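Local coordinates for uncharacterized protein (Archaeoglobus fulgidus, PDB 3LOT) that probably cleaves 3-keto-5-aminohexanoate or a related beta-keto acid with the help of a bound zinc ion, as a TIM-barrel enzyme of the BKACE family, at residues V35-K40 / K274-Q279; K102-L107 / K165-K170; K108-T113 / E299-L304; F218-A223 / Y232-V237; L246-V251 / V284-E289. All coordinates share one frame; numbering follows the deposited sequence. Where two conformers were deposited one is given.

Overall arrangement
All five contacts belong to one TIM barrel and its helical shell. Contact 1, polar and partly water-bridged, lies at the surface; the other four are buried. Contacts 1 and 5 share helix 276-289, which meets helix 31-43 at its start and helix 243-252 near its end. Contacts 2 and 3 touch around strand 111-115: the former is van der Waals packing between helix 103-107 and the turn that ends helix 154-166, without hydrogen bonds across, the latter a buried salt bridge beside an aliphatic pair. Contact 4 packs helix 213-226 on the strand that follows it, 232-238, through aromatic rings and touches contact 5 through Trp234 and Leu236. Contacts 2 and 5 lie on opposite sides of the chain's centre.

Contact 1 (V35-K40 / K274-Q279); sequences VEEAVK and KSNAEQ
The carboxylate of Glu37 and the side-chain amide of Asn276 meet with their planes 50° apart, and both donors of Asn276 reach Glu37 OE1 from the same face of the carboxylate. This is the seam of the TIM barrel where helix 31-43, the first of the outer layer, meets the start of helix 276-289, which follows the last barrel strand. Asn276 N lies on the syn side of Glu37 OE1, 2.9 Å away in a straight bond, while Asn276 ND2 comes from the anti side at 3.0 Å and is bent more. One oxygen is thus gripped twice by a single residue. Glu37 gets there by a fold in its chain, chi2 -80°, which turns the carboxylate towards the opening turn of the other helix. The backbone N-H groups of that turn would probably stabilise its negative charge. Ser275, the N-cap, adds van der Waals contact, its CB 3.7 Å from Glu37 OE2, and takes Glu278 N on its own OG at 3.1 Å. Further along, Ala277 CB approaches Lys40 O at 4.1 Å.

The amide of Asn276 is fixed on its far side too: OD1 accepts from Leu261 N, next to the zinc ligand Glu262, and ND2 also serves Ile14 O. The Asn276 side chain thus lies near the metal site, about 6 Å from that of Glu262, and ties down the backbone beside that ligand. One water lies between the two helices: it accepts from Ala277 N at 2.8 Å and donates weakly to Glu37 OE2 at 2.7 Å.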
# COMPACT_ATOMS: atom_id res chain seq x y z
N VAL D 35 3.71 -21.48 35.47
CA VAL D 35 4.91 -22.28 35.27
C VAL D 35 4.62 -23.55 34.43
O VAL D 35 5.29 -23.81 33.45
CB VAL D 35 5.52 -22.71 36.63
CG1 VAL D 35 6.67 -23.73 36.41
CG2 VAL D 35 6.00 -21.53 37.41
N GLU D 36 3.59 -24.29 34.80
CA GLU D 36 3.23 -25.53 34.12
C GLU D 36 2.80 -25.27 32.68
O GLU D 36 3.19 -26.01 31.77
CB GLU D 36 2.14 -26.30 34.87
CG GLU D 36 2.63 -26.96 36.11
CD GLU D 36 3.74 -27.99 35.80
OE1 GLU D 36 3.47 -28.89 34.93
OE2 GLU D 36 4.87 -27.90 36.42
N GLU D 37 2.04 -24.20 32.46
CA GLU D 37 1.62 -23.86 31.11
C GLU D 37 2.77 -23.38 30.26
O GLU D 37 2.78 -23.67 29.09
CB GLU D 37 0.57 -22.77 31.14
CG GLU D 37 -0.77 -23.28 31.53
CD GLU D 37 -1.48 -23.93 30.34
OE1 GLU D 37 -2.10 -23.19 29.50
OE2 GLU D 37 -1.39 -25.19 30.28
N ALA D 38 3.76 -22.68 30.83
CA ALA D 38 4.93 -22.26 30.08
C ALA D 38 5.74 -23.51 29.61
O ALA D 38 6.18 -23.57 28.46
CB ALA D 38 5.81 -21.35 30.90
N VAL D 39 5.93 -24.47 30.52
CA VAL D 39 6.73 -25.70 30.26
C VAL D 39 5.99 -26.55 29.21
O VAL D 39 6.58 -27.04 28.22
CB VAL D 39 7.06 -26.45 31.57
CG1 VAL D 39 7.83 -27.74 31.27
CG2 VAL D 39 7.88 -25.54 32.50
N LYS D 40 4.68 -26.67 29.37
CA LYS D 40 3.89 -27.34 28.34
C LYS D 40 3.98 -26.63 26.98
O LYS D 40 4.04 -27.29 25.96
CB LYS D 40 2.44 -27.48 28.78
CG LYS D 40 2.31 -28.51 29.94
CD LYS D 40 0.92 -28.60 30.53
CE LYS D 40 0.99 -29.14 31.98
NZ LYS D 40 -0.35 -29.35 32.59
N LYS D 274 -8.28 -24.87 25.64
CA LYS D 274 -8.12 -25.55 26.91
C LYS D 274 -6.75 -25.33 27.52
O LYS D 274 -6.56 -25.60 28.69
CB LYS D 274 -8.38 -27.05 26.76
CG LYS D 274 -9.89 -27.41 26.73
CD LYS D 274 -10.08 -28.95 26.61
CE LYS D 274 -11.48 -29.44 26.92
NZ LYS D 274 -12.51 -28.49 26.52
N SER D 275 -5.80 -24.85 26.72
CA SER D 275 -4.45 -24.55 27.21
C SER D 275 -3.68 -23.74 26.18
O SER D 275 -4.03 -23.69 25.00
CB SER D 275 -3.65 -25.84 27.43
OG SER D 275 -3.52 -26.49 26.17
N ASN D 276 -2.59 -23.18 26.65
CA ASN D 276 -1.63 -22.56 25.78
C ASN D 276 -1.09 -23.56 24.78
O ASN D 276 -0.97 -23.23 23.58
CB ASN D 276 -0.51 -21.96 26.64
CG ASN D 276 -0.89 -20.60 27.18
OD1 ASN D 276 -0.83 -19.60 26.45
ND2 ASN D 276 -1.30 -20.55 28.43
N ALA D 277 -0.82 -24.79 25.24
CA ALA D 277 -0.23 -25.81 24.39
C ALA D 277 -1.10 -26.06 23.18
O ALA D 277 -0.59 -26.27 22.12
CB ALA D 277 0.04 -27.11 25.18
N GLU D 278 -2.42 -26.01 23.33
CA GLU D 278 -3.30 -26.25 22.21
C GLU D 278 -3.13 -25.28 21.02
O GLU D 278 -3.20 -25.67 19.86
CB GLU D 278 -4.76 -26.21 22.69
CG GLU D 278 -5.70 -26.89 21.79
CD GLU D 278 -7.18 -26.67 22.18
OE1 GLU D 278 -7.48 -25.86 23.07
OE2 GLU D 278 -8.04 -27.31 21.55
N GLN D 279 -2.95 -24.00 21.34
CA GLN D 279 -2.69 -22.97 20.34
C GLN D 279 -1.29 -23.11 19.76
O GLN D 279 -1.08 -22.93 18.56
CB GLN D 279 -2.85 -21.59 21.00
CG GLN D 279 -4.28 -21.19 21.31
CD GLN D 279 -4.38 -19.87 22.09
OE1 GLN D 279 -3.36 -19.31 22.51
NE2 GLN D 279 -5.59 -19.36 22.25
O HOH W 1 -0.06 -25.28 27.91

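Contact 2 (K102-L107 / K165-K170); sequences KVVPAL and KENDTK
Pro105 in helix 103-107 and Asn167, the first residue beyond helix 154-166, bring their backbones within 5.9 Å, CA to CA. Helix 154-166 ends there in a Schellman motif: Asp168 takes positive phi as the C-prime residue, its N bonded to Lys165 O, and the chain turns into strand 170-175. The amide of Asn167 is laid against the proline backbone, with Pro105 CA almost equally far from three atoms of the amide: 3.4 Å from Asn167 OD1 and 3.6 Å from both CG and ND2. Asn167 ND2 also reaches Pro105 CB at 3.7 Å. With chi1 -64° the CG of Asn167 sits beside its own backbone N, and the amide can turn back on its helix as well, where ND2 donates to Ile163 O, while OD1 takes Lys108 NZ. An alanine here would, by removing that amide, probably open a gap over Pro105 and leave Lys108 NZ and Ile163 O each short of a partner.

Next to this pair, Val104 and Thr169 cross at a slant. Val104 CG1 touches Thr169 OG1 at 3.5 Å and Thr169 CB at 3.9 Å, so a methyl borders a buried hydroxyl. That hydroxyl finds its polar partner in Pro109 O.

The two segments flank strand 111-115 from before and behind in the chain: Val104 and Thr169 both rest on Ala112. Ile163 and Phe164 of helix 154-166 pack against Val104, and helix 65-78 covers Val103 and Leu107 on another side of helix 103-107.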
# COMPACT_ATOMS: atom_id res chain seq x y z
N LYS D 102 11.36 -2.71 37.04
CA LYS D 102 12.20 -3.26 38.15
C LYS D 102 12.52 -4.74 38.03
O LYS D 102 13.50 -5.23 38.60
CB LYS D 102 11.52 -3.03 39.49
CG LYS D 102 11.46 -1.59 39.86
CD LYS D 102 10.89 -1.38 41.24
CE LYS D 102 11.37 -0.04 41.86
NZ LYS D 102 10.26 0.49 42.74
N VAL D 103 11.67 -5.46 37.32
CA VAL D 103 11.89 -6.86 37.05
C VAL D 103 13.21 -7.07 36.30
O VAL D 103 13.82 -8.11 36.48
CB VAL D 103 10.67 -7.49 36.29
CG1 VAL D 103 10.62 -7.07 34.82
CG2 VAL D 103 10.71 -8.99 36.40
N VAL D 104 13.67 -6.07 35.52
CA VAL D 104 14.86 -6.25 34.66
C VAL D 104 16.16 -6.28 35.49
O VAL D 104 16.94 -7.22 35.34
CB VAL D 104 14.85 -5.30 33.43
CG1 VAL D 104 16.14 -5.39 32.64
CG2 VAL D 104 13.64 -5.64 32.50
N PRO D 105 16.35 -5.34 36.41
CA PRO D 105 17.52 -5.43 37.27
C PRO D 105 17.43 -6.53 38.34
O PRO D 105 18.46 -7.11 38.72
CB PRO D 105 17.58 -4.04 37.92
CG PRO D 105 16.22 -3.49 37.74
CD PRO D 105 15.81 -3.98 36.41
N ALA D 106 16.22 -6.83 38.79
CA ALA D 106 16.02 -7.94 39.73
C ALA D 106 16.35 -9.30 39.11
O ALA D 106 17.09 -10.12 39.70
CB ALA D 106 14.62 -7.91 40.30
N LEU D 107 15.79 -9.57 37.93
CA LEU D 107 15.91 -10.89 37.29
C LEU D 107 16.97 -10.98 36.20
O LEU D 107 17.39 -12.08 35.86
CB LEU D 107 14.56 -11.39 36.74
CG LEU D 107 13.58 -12.07 37.71
CD1 LEU D 107 13.19 -11.16 38.79
CD2 LEU D 107 12.36 -12.58 36.97
N LYS D 165 20.35 -2.31 28.84
CA LYS D 165 21.79 -2.48 28.57
C LYS D 165 22.57 -2.85 29.82
O LYS D 165 23.46 -3.67 29.78
CB LYS D 165 22.34 -1.18 27.98
CG LYS D 165 22.04 -1.00 26.51
CD LYS D 165 22.39 0.39 26.05
CE LYS D 165 22.03 0.58 24.59
NZ LYS D 165 22.34 1.96 24.15
N GLU D 166 22.25 -2.22 30.94
CA GLU D 166 22.94 -2.48 32.23
C GLU D 166 22.83 -3.92 32.70
O GLU D 166 23.70 -4.44 33.35
CB GLU D 166 22.33 -1.60 33.30
CG GLU D 166 22.74 -0.17 33.19
CD GLU D 166 21.88 0.77 34.04
OE1 GLU D 166 21.03 0.26 34.80
OE2 GLU D 166 22.07 2.02 33.94
N ASN D 167 21.72 -4.56 32.39
CA ASN D 167 21.45 -5.90 32.86
C ASN D 167 21.53 -6.91 31.73
O ASN D 167 21.10 -8.08 31.89
CB ASN D 167 20.07 -5.93 33.54
CG ASN D 167 20.02 -5.06 34.77
OD1 ASN D 167 20.56 -5.45 35.82
ND2 ASN D 167 19.38 -3.88 34.67
N ASP D 168 22.09 -6.48 30.60
CA ASP D 168 22.35 -7.37 29.48
C ASP D 168 21.04 -8.06 29.11
O ASP D 168 20.98 -9.28 28.94
CB ASP D 168 23.43 -8.37 29.90
CG ASP D 168 24.04 -9.10 28.73
OD1 ASP D 168 23.77 -8.69 27.60
OD2 ASP D 168 24.78 -10.09 28.92
N THR D 169 19.98 -7.27 29.00
CA THR D 169 18.67 -7.78 28.58
C THR D 169 18.31 -7.23 27.20
O THR D 169 18.45 -6.04 26.96
CB THR D 169 17.59 -7.39 29.59
OG1 THR D 169 17.91 -7.91 30.89
CG2 THR D 169 16.20 -7.92 29.15
N LYS D 170 17.86 -8.10 26.30
CA LYS D 170 17.49 -7.65 24.97
C LYS D 170 16.08 -7.07 25.00
O LYS D 170 15.16 -7.70 25.51
CB LYS D 170 17.49 -8.75 23.93
CG LYS D 170 17.31 -8.17 22.53
CD LYS D 170 17.52 -9.15 21.43
CE LYS D 170 17.39 -8.49 20.01
NZ LYS D 170 18.53 -7.61 19.69

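Contact 3 (K108-T113 / E299-L304); sequences KPEIAT and EVREIL
Glu110, the residue just before strand 111-115, meets Arg301 of helix 297-304 in a buried salt bridge. The carboxylate and guanidinium planes are only 10° apart, and the arginine presents its NE side. NE is shared by the two oxygens, at 2.9 Å from Glu110 OE2 and the same from Glu110 OE1, both on their syn lone pairs; NH2 adds a bond of 2.9 Å to Glu110 OE1. All three bonds are bent, near 140°, NE dividing its one N-H, but their near coplanarity probably limits rotation of the guanidinium. The chain of Arg301 is extended from CG to NE, which carries the charge out from the helix to the glutamate. Both groups have further partners: Glu110 OE2 accepts from Gly308 N, while Arg301 NH2 reaches Asp80 O and NH1 pairs with Asp298.

Ile111, the first strand residue, turns the contact apolar. Its CG1 is anti to the backbone N (chi1 -178°), and CD1 meets Leu304 CD1 at 4.0 Å, the two side chains crossing at about a right angle.

Val82, Met48 and Thr233, at or near the starts of other barrel strands, also touch Leu304 or Ile111. Helix 297-304 thus closes the N-terminal end of the TIM barrel.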
# COMPACT_ATOMS: atom_id res chain seq x y z
N LYS D 108 17.39 -9.86 35.63
CA LYS D 108 18.31 -9.84 34.47
C LYS D 108 17.96 -10.90 33.44
O LYS D 108 18.75 -11.79 33.14
CB LYS D 108 19.76 -9.99 34.96
CG LYS D 108 20.17 -8.96 35.96
CD LYS D 108 21.57 -9.24 36.46
CE LYS D 108 22.25 -8.03 37.03
NZ LYS D 108 21.41 -7.33 38.03
N PRO D 109 16.74 -10.84 32.88
CA PRO D 109 16.34 -11.84 31.92
C PRO D 109 17.06 -11.65 30.59
O PRO D 109 17.64 -10.59 30.33
CB PRO D 109 14.82 -11.57 31.73
CG PRO D 109 14.66 -10.11 32.04
CD PRO D 109 15.71 -9.80 33.08
N GLU D 110 17.00 -12.68 29.76
CA GLU D 110 17.59 -12.64 28.43
C GLU D 110 16.89 -11.65 27.52
O GLU D 110 17.53 -11.06 26.65
CB GLU D 110 17.53 -14.02 27.77
CG GLU D 110 18.38 -15.15 28.45
CD GLU D 110 18.43 -16.40 27.60
OE1 GLU D 110 17.50 -17.24 27.73
OE2 GLU D 110 19.36 -16.56 26.78
N ILE D 111 15.58 -11.54 27.65
CA ILE D 111 14.78 -10.67 26.79
C ILE D 111 13.57 -10.22 27.64
O ILE D 111 13.11 -10.96 28.54
CB ILE D 111 14.41 -11.42 25.47
CG1 ILE D 111 13.61 -10.54 24.50
CG2 ILE D 111 13.65 -12.77 25.77
CD1 ILE D 111 13.70 -11.01 23.10
N ALA D 112 13.11 -9.01 27.42
CA ALA D 112 11.93 -8.49 28.11
C ALA D 112 11.21 -7.48 27.22
O ALA D 112 11.80 -6.92 26.30
CB ALA D 112 12.26 -7.90 29.42
N THR D 113 9.92 -7.27 27.47
CA THR D 113 9.18 -6.43 26.54
C THR D 113 9.45 -4.96 26.87
O THR D 113 9.77 -4.63 28.00
CB THR D 113 7.67 -6.79 26.46
OG1 THR D 113 7.01 -6.59 27.70
CG2 THR D 113 7.52 -8.22 26.07
N GLU D 299 18.10 -22.09 19.30
CA GLU D 299 17.98 -21.40 18.01
C GLU D 299 17.44 -19.98 18.19
O GLU D 299 17.95 -19.05 17.59
CB GLU D 299 17.08 -22.23 17.06
CG GLU D 299 17.82 -23.43 16.54
CD GLU D 299 16.97 -24.43 15.75
OE1 GLU D 299 15.73 -24.42 15.85
OE2 GLU D 299 17.55 -25.27 15.03
N VAL D 300 16.45 -19.82 19.06
CA VAL D 300 15.95 -18.52 19.40
C VAL D 300 17.11 -17.64 19.93
O VAL D 300 17.31 -16.47 19.52
CB VAL D 300 14.79 -18.59 20.44
CG1 VAL D 300 14.55 -17.17 21.06
CG2 VAL D 300 13.49 -19.19 19.78
N ARG D 301 17.89 -18.19 20.85
CA ARG D 301 19.02 -17.46 21.40
C ARG D 301 20.01 -17.01 20.30
O ARG D 301 20.52 -15.88 20.34
CB ARG D 301 19.72 -18.31 22.46
CG ARG D 301 18.92 -18.43 23.74
CD ARG D 301 19.64 -19.25 24.85
NE ARG D 301 18.73 -19.24 25.99
CZ ARG D 301 17.83 -20.19 26.27
NH1 ARG D 301 17.80 -21.33 25.61
NH2 ARG D 301 17.03 -20.02 27.29
N GLU D 302 20.28 -17.87 19.33
CA GLU D 302 21.26 -17.55 18.28
C GLU D 302 20.64 -16.55 17.31
O GLU D 302 21.32 -15.63 16.84
CB GLU D 302 21.73 -18.83 17.56
CG GLU D 302 22.86 -18.64 16.53
CD GLU D 302 22.38 -18.10 15.17
OE1 GLU D 302 21.19 -18.33 14.83
OE2 GLU D 302 23.16 -17.43 14.46
N ILE D 303 19.36 -16.72 17.01
CA ILE D 303 18.68 -15.82 16.10
C ILE D 303 18.60 -14.41 16.67
O ILE D 303 18.97 -13.47 15.98
CB ILE D 303 17.25 -16.29 15.74
CG1 ILE D 303 17.32 -17.57 14.89
CG2 ILE D 303 16.49 -15.19 15.03
CD1 ILE D 303 15.97 -18.27 14.70
N LEU D 304 18.20 -14.25 17.92
CA LEU D 304 18.09 -12.90 18.54
C LEU D 304 19.36 -12.41 19.26
O LEU D 304 19.40 -11.28 19.75
CB LEU D 304 16.94 -12.91 19.51
CG LEU D 304 15.62 -13.35 18.88
CD1 LEU D 304 14.51 -13.37 19.95
CD2 LEU D 304 15.27 -12.40 17.74

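Contact 4 (F218-A223 / Y232-V237); sequences FMKQTA and YTWSLV
Ala223 and Tyr232 make the tight part of this contact, within a beta-alpha-beta unit of the barrel: helix 213-226 returns almost antiparallel to strand 232-238 (167°), their short axes 10.6 Å apart. Ala223 CB presses on the phenol end, 3.4 Å from Tyr232 CZ and 3.4 Å from Tyr232 OH. Tyr232 CG sits between its own backbone N and carbonyl carbon, sending the ring to the helix at the turn that holds Lys220 O, 3.2 Å from Tyr232 OH.

The looser side is that of Lys220, which is partly exposed. Its CG makes an off-centre CH-pi contact with Trp234, 4.2 Å from the centroid of the five-membered ring and 29° off its normal. The chain then bends at chi2 (-95°), and Lys220 CE passes 4.1 Å from Tyr232 OH. Beyond it, NZ forms a salt bridge with Asp224 OD2.

Tyr232 OH bonds to the other oxygen, Asp224 OD1. A phenylalanine in its place would probably leave that oxygen without its hydroxyl partner. Asp224 is thus held by an ammonium group and a phenol together, and the methylenes of Lys220 join this polar end to the two aromatic side chains of the strand.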
# COMPACT_ATOMS: atom_id res chain seq x y z
N PHE D 218 1.38 -2.72 6.30
CA PHE D 218 1.85 -1.36 6.45
C PHE D 218 2.83 -1.21 7.63
O PHE D 218 3.81 -0.48 7.51
CB PHE D 218 0.69 -0.35 6.50
CG PHE D 218 1.11 1.04 6.20
CD1 PHE D 218 1.40 1.42 4.91
CD2 PHE D 218 1.30 1.96 7.22
CE1 PHE D 218 1.83 2.71 4.63
CE2 PHE D 218 1.76 3.24 6.95
CZ PHE D 218 2.01 3.61 5.65
N MSE D 219 2.60 -1.93 8.74
CA MSE D 219 3.49 -1.91 9.88
C MSE D 219 4.86 -2.40 9.43
O MSE D 219 5.86 -1.73 9.64
CB MSE D 219 2.97 -2.80 11.04
CG MSE D 219 1.73 -2.30 11.74
SE MSE D 219 2.10 -0.99 13.11
CE MSE D 219 2.60 -2.17 14.62
N LYS D 220 4.91 -3.55 8.77
CA LYS D 220 6.18 -4.16 8.41
C LYS D 220 6.92 -3.29 7.41
O LYS D 220 8.12 -3.08 7.54
CB LYS D 220 5.97 -5.61 7.89
CG LYS D 220 7.29 -6.35 7.53
CD LYS D 220 7.65 -6.26 6.09
CE LYS D 220 8.89 -7.16 5.77
NZ LYS D 220 9.22 -7.14 4.33
N GLN D 221 6.20 -2.79 6.41
CA GLN D 221 6.79 -1.89 5.40
C GLN D 221 7.30 -0.59 6.01
O GLN D 221 8.33 -0.05 5.58
CB GLN D 221 5.78 -1.57 4.31
CG GLN D 221 5.44 -2.73 3.43
CD GLN D 221 4.31 -2.38 2.45
OE1 GLN D 221 3.51 -1.47 2.72
NE2 GLN D 221 4.21 -3.14 1.32
N THR D 222 6.63 -0.09 7.05
CA THR D 222 7.12 1.10 7.75
C THR D 222 8.46 0.81 8.43
O THR D 222 9.40 1.60 8.36
CB THR D 222 6.08 1.65 8.76
OG1 THR D 222 4.88 1.96 8.06
CG2 THR D 222 6.60 2.91 9.49
N ALA D 223 8.54 -0.33 9.11
CA ALA D 223 9.80 -0.75 9.75
C ALA D 223 10.93 -0.93 8.71
O ALA D 223 12.07 -0.46 8.92
CB ALA D 223 9.58 -2.05 10.57
N TYR D 232 16.58 -5.29 11.59
CA TYR D 232 15.61 -5.81 12.59
C TYR D 232 15.06 -7.17 12.23
O TYR D 232 15.14 -7.60 11.09
CB TYR D 232 14.46 -4.84 12.84
CG TYR D 232 13.37 -4.87 11.79
CD1 TYR D 232 13.58 -4.33 10.51
CD2 TYR D 232 12.13 -5.41 12.07
CE1 TYR D 232 12.58 -4.35 9.56
CE2 TYR D 232 11.11 -5.43 11.11
CZ TYR D 232 11.35 -4.90 9.85
OH TYR D 232 10.38 -4.94 8.88
N THR D 233 14.52 -7.87 13.25
CA THR D 233 13.63 -9.01 13.04
C THR D 233 12.29 -8.69 13.74
O THR D 233 12.21 -7.79 14.60
CB THR D 233 14.22 -10.35 13.54
OG1 THR D 233 14.23 -10.39 14.97
CG2 THR D 233 15.64 -10.56 12.99
N TRP D 234 11.24 -9.40 13.37
CA TRP D 234 9.91 -9.08 13.88
C TRP D 234 9.03 -10.30 14.11
O TRP D 234 9.18 -11.34 13.47
CB TRP D 234 9.18 -8.10 12.96
CG TRP D 234 8.92 -8.63 11.57
CD1 TRP D 234 9.81 -8.74 10.55
CD2 TRP D 234 7.67 -9.09 11.06
NE1 TRP D 234 9.20 -9.27 9.43
CE2 TRP D 234 7.87 -9.47 9.72
CE3 TRP D 234 6.40 -9.21 11.61
CZ2 TRP D 234 6.85 -10.01 8.93
CZ3 TRP D 234 5.38 -9.67 10.81
CH2 TRP D 234 5.63 -10.09 9.48
N SER D 235 8.13 -10.13 15.06
CA SER D 235 7.07 -11.06 15.39
C SER D 235 5.78 -10.29 15.35
O SER D 235 5.75 -9.05 15.31
CB SER D 235 7.32 -11.62 16.81
OG SER D 235 6.35 -12.61 17.19
N LEU D 236 4.68 -11.01 15.39
CA LEU D 236 3.35 -10.41 15.37
C LEU D 236 2.38 -11.13 16.31
O LEU D 236 2.52 -12.35 16.54
CB LEU D 236 2.81 -10.46 13.95
CG LEU D 236 1.37 -10.01 13.68
CD1 LEU D 236 1.25 -9.40 12.28
CD2 LEU D 236 0.40 -11.17 13.90
N VAL D 237 1.46 -10.33 16.86
CA VAL D 237 0.31 -10.74 17.67
C VAL D 237 -0.97 -10.27 16.98
O VAL D 237 -1.15 -9.08 16.71
CB VAL D 237 0.30 -10.05 19.04
CG1 VAL D 237 -0.99 -10.43 19.83
CG2 VAL D 237 1.57 -10.39 19.83

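Contact 5 (L246-V251 / V284-E289); sequences LGTLAV and VRIVKE
Two outer helices of the TIM barrel lie against each other here, helix 243-252 and helix 276-289, through Thr248 with Ile286 and Val251 with Val287. The backbones come fairly close, 7.3 Å between the CA atoms of Thr248 and Ile286 and 7.2 Å between those of Val251 and Val287, with short branched side chains filling the interface. Ile286 CG2 fits against both branches of Thr248, 3.5 Å from Thr248 OG1 and 3.6 Å from Thr248 CG2. Ile286 CD1 comes to the same hydroxyl, 3.7 Å from Thr248 OG1. The threonine hydroxyl is beside its own backbone N (chi1 -51°), where it bonds to Met244 O one turn back; its polar need is met within the helix, and the isoleucine adds only van der Waals contact. The two side chains cross at about a right angle.

A turn on in helix 243-252, and at the next residue of helix 276-289, Val251 and Val287 also cross at about a right angle and meet through one methyl each, Val251 CG2 to Val287 CG2 at 4.2 Å. In the fold, helix 243-252 joins strand 232-238 to strand 256-259, and helix 276-289 follows the latter strand. Both valines rest on Val8 of strand 7-13, which places their pair on the outside of the barrel wall.

The Thr248 end faces another subunit: Thr248 packs on Thr248 of the third subunit and Ile286 on its Glu289. Beside them, Arg285 pairs with Glu289 of the third subunit in an intersubunit salt bridge, and Glu289 likewise with Arg285 of that subunit.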
# COMPACT_ATOMS: atom_id res chain seq x y z
N LEU D 246 -3.74 -13.89 11.26
CA LEU D 246 -2.67 -12.91 11.15
C LEU D 246 -1.32 -13.53 11.52
O LEU D 246 -0.29 -13.18 10.94
CB LEU D 246 -2.98 -11.67 12.00
CG LEU D 246 -4.28 -10.97 11.66
CD1 LEU D 246 -4.38 -9.63 12.39
CD2 LEU D 246 -4.35 -10.75 10.15
N GLY D 247 -1.31 -14.46 12.46
CA GLY D 247 -0.06 -15.16 12.72
C GLY D 247 0.48 -15.92 11.51
O GLY D 247 1.67 -15.92 11.25
N THR D 248 -0.42 -16.60 10.80
CA THR D 248 -0.13 -17.24 9.51
C THR D 248 0.34 -16.23 8.41
O THR D 248 1.34 -16.49 7.74
CB THR D 248 -1.30 -18.12 9.01
OG1 THR D 248 -1.69 -19.01 10.06
CG2 THR D 248 -0.93 -18.93 7.76
N LEU D 249 -0.35 -15.10 8.28
CA LEU D 249 0.12 -13.99 7.45
C LEU D 249 1.60 -13.63 7.76
O LEU D 249 2.44 -13.53 6.85
CB LEU D 249 -0.77 -12.76 7.66
CG LEU D 249 -0.41 -11.47 6.93
CD1 LEU D 249 -0.42 -11.70 5.35
CD2 LEU D 249 -1.41 -10.35 7.34
N ALA D 250 1.89 -13.45 9.04
CA ALA D 250 3.24 -13.08 9.49
C ALA D 250 4.25 -14.10 8.96
O ALA D 250 5.24 -13.71 8.37
CB ALA D 250 3.32 -12.97 11.01
N VAL D 251 3.98 -15.39 9.15
CA VAL D 251 4.89 -16.44 8.68
C VAL D 251 5.07 -16.39 7.16
O VAL D 251 6.17 -16.56 6.66
CB VAL D 251 4.45 -17.84 9.17
CG1 VAL D 251 5.27 -18.95 8.49
CG2 VAL D 251 4.64 -17.92 10.68
N VAL D 284 2.13 -24.54 15.15
CA VAL D 284 3.23 -25.42 14.68
C VAL D 284 2.80 -26.28 13.50
O VAL D 284 3.55 -26.42 12.53
CB VAL D 284 3.87 -26.26 15.81
CG1 VAL D 284 4.87 -27.32 15.25
CG2 VAL D 284 4.60 -25.32 16.85
N ARG D 285 1.57 -26.80 13.53
CA ARG D 285 1.04 -27.50 12.38
C ARG D 285 1.03 -26.61 11.13
O ARG D 285 1.40 -27.07 10.05
CB ARG D 285 -0.36 -28.03 12.67
CG ARG D 285 -0.35 -29.26 13.59
CD ARG D 285 -1.67 -29.99 13.54
NE ARG D 285 -2.78 -29.17 14.03
CZ ARG D 285 -3.15 -29.04 15.30
NH1 ARG D 285 -2.53 -29.67 16.29
NH2 ARG D 285 -4.18 -28.26 15.61
N ILE D 286 0.61 -25.34 11.28
CA ILE D 286 0.52 -24.44 10.13
C ILE D 286 1.94 -24.10 9.65
O ILE D 286 2.23 -24.14 8.46
CB ILE D 286 -0.26 -23.14 10.53
CG1 ILE D 286 -1.73 -23.49 10.84
CG2 ILE D 286 -0.14 -22.06 9.45
CD1 ILE D 286 -2.48 -22.31 11.54
N VAL D 287 2.83 -23.78 10.57
CA VAL D 287 4.21 -23.49 10.22
C VAL D 287 4.77 -24.66 9.38
O VAL D 287 5.44 -24.45 8.40
CB VAL D 287 5.08 -23.25 11.49
CG1 VAL D 287 6.57 -23.40 11.21
CG2 VAL D 287 4.76 -21.87 12.10
N LYS D 288 4.48 -25.89 9.78
CA LYS D 288 5.03 -27.03 9.08
C LYS D 288 4.38 -27.26 7.71
O LYS D 288 5.08 -27.67 6.77
CB LYS D 288 4.95 -28.29 9.96
CG LYS D 288 5.97 -28.27 11.10
CD LYS D 288 5.78 -29.50 12.01
CE LYS D 288 6.76 -29.54 13.19
NZ LYS D 288 6.36 -30.66 14.10
N GLU D 289 3.08 -27.00 7.58
CA GLU D 289 2.48 -27.06 6.26
C GLU D 289 3.12 -26.08 5.29
O GLU D 289 3.24 -26.36 4.10
CB GLU D 289 0.96 -26.82 6.29
CG GLU D 289 0.18 -27.95 6.89
CD GLU D 289 0.26 -29.28 6.12
OE1 GLU D 289 0.83 -29.38 5.02
OE2 GLU D 289 -0.29 -30.25 6.66